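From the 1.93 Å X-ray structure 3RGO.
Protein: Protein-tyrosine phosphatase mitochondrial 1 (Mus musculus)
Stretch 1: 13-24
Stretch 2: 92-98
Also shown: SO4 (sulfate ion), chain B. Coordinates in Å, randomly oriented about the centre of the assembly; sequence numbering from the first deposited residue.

Stretch 1 (13-24) ALPLKNMTRRLV
Stretch 2, residues 92-98: VYVHCKA

Residues 13-16 run as an extended loop past the end of strand 92-95 and the turn 96-98; 17-19 have helical phi/psi, and the chain continues as helix through 24 and on beyond it. As stretch 1 goes forward from Ala 13 to Leu 14, its neighbour goes back from Ala 98 to Lys 97, so this short segment runs antiparallel to stretch 2: Ala 13 (phi/psi -68/167) CA to Ala 98 CA 4.4 Å, Leu 14 CA to Lys 97 CA 5.1 Å. The carbonyl of Ala 13 meets the edge of the Tyr 93 ring and accepts a hydrogen bond from its hydroxyl, OH to O 2.7 Å. Leu 14 (-49/135; chi1 p, chi2 t) donates its backbone N to Lys 97 O at 3.0 Å, tying loop to turn, while its CB rests 3.5 Å from Cys 96 O. That carbonyl also accepts from His 95 ND1 at 2.9 Å (chi1 p, chi2 91°). Pro 15 (-79/124, C-gamma exo) sets CD squarely over the imidazole face, 3.3 Å from the His 95 ring centroid, a CH-pi contact; its CG packs 3.6 Å from Tyr 93 CE1. Leu 16 O accepts from Met 19 N at 2.9 Å. From the helix, Leu 23 (m, t) directs its CA-to-CB bond toward stretch 2: CD1 lies over one face of the Tyr 93 ring (chi1 t, chi2 -83°) and CD2 lies 3.8 Å from Tyr 93 CD2. Beyond the loop contact, sulfate O4 accepts from Lys 97 N (2.8 Å) and Ala 98 N (3.0 Å).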

# COMPACT_ATOMS: atom_id res chain seq x y z
N ALA A 13 1.97 -10.17 1.65
CA ALA A 13 2.60 -10.32 2.95
C ALA A 13 4.00 -9.71 2.92
O ALA A 13 4.53 -9.40 1.85
CB ALA A 13 2.65 -11.80 3.34
N LEU A 14 4.59 -9.53 4.10
CA LEU A 14 5.94 -8.97 4.18
C LEU A 14 6.88 -9.67 3.21
O LEU A 14 6.87 -10.90 3.10
CB LEU A 14 6.49 -9.05 5.61
CG LEU A 14 6.86 -10.44 6.14
CD1 LEU A 14 7.67 -10.34 7.42
CD2 LEU A 14 5.61 -11.29 6.35
N PRO A 15 7.69 -8.89 2.49
CA PRO A 15 8.59 -9.41 1.45
C PRO A 15 9.83 -10.00 2.09
O PRO A 15 10.53 -9.31 2.84
CB PRO A 15 8.98 -8.15 0.66
CG PRO A 15 8.14 -7.03 1.21
CD PRO A 15 7.77 -7.43 2.59
N LEU A 16 10.11 -11.26 1.79
CA LEU A 16 11.32 -11.92 2.26
C LEU A 16 12.53 -11.44 1.47
O LEU A 16 12.42 -11.11 0.29
CB LEU A 16 11.19 -13.43 2.11
CG LEU A 16 10.39 -14.22 3.15
CD1 LEU A 16 9.36 -13.36 3.85
CD2 LEU A 16 9.74 -15.43 2.49
N LYS A 17 13.68 -11.39 2.13
CA LYS A 17 14.94 -11.07 1.46
C LYS A 17 15.07 -11.79 0.12
O LYS A 17 15.46 -11.20 -0.89
CB LYS A 17 16.12 -11.45 2.34
CG LYS A 17 16.16 -10.76 3.69
CD LYS A 17 17.05 -9.54 3.65
CE LYS A 17 17.69 -9.30 5.01
NZ LYS A 17 18.44 -10.49 5.46
N ASN A 18 14.73 -13.08 0.12
CA ASN A 18 14.93 -13.94 -1.04
C ASN A 18 14.03 -13.62 -2.23
O ASN A 18 14.31 -14.03 -3.36
CB ASN A 18 14.76 -15.41 -0.65
CG ASN A 18 13.30 -15.83 -0.61
OD1 ASN A 18 12.62 -15.67 0.41
ND2 ASN A 18 12.81 -16.37 -1.72
N MET A 19 12.94 -12.90 -1.98
CA MET A 19 11.96 -12.59 -3.02
C MET A 19 12.37 -11.37 -3.84
O MET A 19 11.85 -11.14 -4.93
CB MET A 19 10.59 -12.34 -2.39
CG MET A 19 10.07 -13.52 -1.58
SD MET A 19 8.59 -13.09 -0.65
CE MET A 19 7.53 -12.49 -1.97
N THR A 20 13.31 -10.60 -3.30
CA THR A 20 13.76 -9.36 -3.92
C THR A 20 13.96 -9.48 -5.43
O THR A 20 13.44 -8.68 -6.20
CB THR A 20 15.07 -8.88 -3.28
OG1 THR A 20 14.86 -8.62 -1.89
CG2 THR A 20 15.57 -7.61 -3.96
N ARG A 21 14.72 -10.49 -5.84
CA ARG A 21 15.05 -10.67 -7.25
C ARG A 21 13.80 -10.80 -8.13
O ARG A 21 13.66 -10.10 -9.14
CB ARG A 21 15.95 -11.89 -7.43
CG ARG A 21 16.31 -12.20 -8.88
CD ARG A 21 17.26 -13.39 -8.97
NE ARG A 21 17.64 -13.67 -10.35
CZ ARG A 21 16.92 -14.41 -11.19
NH1 ARG A 21 15.78 -14.95 -10.79
NH2 ARG A 21 17.34 -14.61 -12.43
N ARG A 22 12.90 -11.69 -7.73
CA ARG A 22 11.66 -11.91 -8.47
C ARG A 22 10.79 -10.66 -8.53
O ARG A 22 10.24 -10.32 -9.57
CB ARG A 22 10.88 -13.06 -7.83
CG ARG A 22 9.41 -13.11 -8.22
CD ARG A 22 9.12 -14.26 -9.17
NE ARG A 22 7.68 -14.44 -9.38
CZ ARG A 22 7.14 -15.49 -9.98
NH1 ARG A 22 7.91 -16.47 -10.44
NH2 ARG A 22 5.82 -15.57 -10.12
N LEU A 23 10.67 -9.97 -7.40
CA LEU A 23 9.83 -8.78 -7.32
C LEU A 23 10.30 -7.68 -8.26
O LEU A 23 9.49 -7.03 -8.92
CB LEU A 23 9.77 -8.26 -5.88
CG LEU A 23 8.97 -9.13 -4.91
CD1 LEU A 23 9.07 -8.60 -3.49
CD2 LEU A 23 7.52 -9.22 -5.37
N VAL A 24 11.61 -7.47 -8.31
CA VAL A 24 12.19 -6.39 -9.10
C VAL A 24 12.21 -6.70 -10.60
O VAL A 24 11.81 -5.87 -11.42
CB VAL A 24 13.62 -6.05 -8.63
CG1 VAL A 24 14.28 -5.08 -9.58
CG2 VAL A 24 13.59 -5.50 -7.21
N VAL A 92 4.87 -0.76 -7.32
CA VAL A 92 5.08 -0.59 -5.89
C VAL A 92 4.46 -1.75 -5.14
O VAL A 92 3.30 -2.10 -5.37
CB VAL A 92 4.47 0.74 -5.38
CG1 VAL A 92 4.55 0.81 -3.86
CG2 VAL A 92 5.18 1.92 -6.02
N TYR A 93 5.25 -2.35 -4.25
CA TYR A 93 4.78 -3.43 -3.39
C TYR A 93 4.35 -2.84 -2.06
O TYR A 93 5.13 -2.15 -1.40
CB TYR A 93 5.91 -4.45 -3.19
CG TYR A 93 5.51 -5.76 -2.56
CD1 TYR A 93 5.39 -5.89 -1.18
CD2 TYR A 93 5.29 -6.90 -3.34
CE1 TYR A 93 5.05 -7.10 -0.60
CE2 TYR A 93 4.96 -8.12 -2.77
CZ TYR A 93 4.83 -8.21 -1.40
OH TYR A 93 4.50 -9.42 -0.82
N VAL A 94 3.11 -3.12 -1.67
CA VAL A 94 2.54 -2.56 -0.45
C VAL A 94 2.31 -3.68 0.55
O VAL A 94 1.65 -4.67 0.25
CB VAL A 94 1.18 -1.87 -0.75
CG1 VAL A 94 0.61 -1.22 0.50
CG2 VAL A 94 1.35 -0.83 -1.85
N HIS A 95 2.87 -3.53 1.75
CA HIS A 95 2.75 -4.58 2.75
C HIS A 95 2.75 -4.08 4.18
O HIS A 95 3.23 -2.99 4.49
CB HIS A 95 3.89 -5.60 2.60
CG HIS A 95 5.20 -5.10 3.11
ND1 HIS A 95 5.63 -5.29 4.41
CD2 HIS A 95 6.18 -4.38 2.50
CE1 HIS A 95 6.81 -4.73 4.57
NE2 HIS A 95 7.17 -4.18 3.43
N CYS A 96 2.21 -4.92 5.05
CA CYS A 96 2.47 -4.84 6.47
C CYS A 96 2.97 -6.22 6.85
O CYS A 96 4.11 -6.58 6.52
CB CYS A 96 1.20 -4.46 7.24
SG CYS A 96 1.49 -4.14 8.99
N LYS A 97 2.12 -7.02 7.48
CA LYS A 97 2.48 -8.39 7.84
C LYS A 97 1.84 -9.42 6.91
O LYS A 97 2.52 -10.08 6.13
CB LYS A 97 2.08 -8.69 9.28
CG LYS A 97 2.89 -7.96 10.34
CD LYS A 97 2.52 -8.46 11.74
CE LYS A 97 2.71 -9.97 11.85
NZ LYS A 97 2.29 -10.50 13.18
N ALA A 98 0.53 -9.54 7.00
CA ALA A 98 -0.19 -10.60 6.30
C ALA A 98 -0.77 -10.15 4.95
O ALA A 98 -1.23 -10.98 4.17
CB ALA A 98 -1.30 -11.16 7.19
S SO4 B . -1.84 -6.49 7.62
O1 SO4 B . -2.59 -5.80 8.67
O2 SO4 B . -2.59 -7.64 7.13
O3 SO4 B . -1.57 -5.56 6.53
O4 SO4 B . -0.57 -6.97 8.17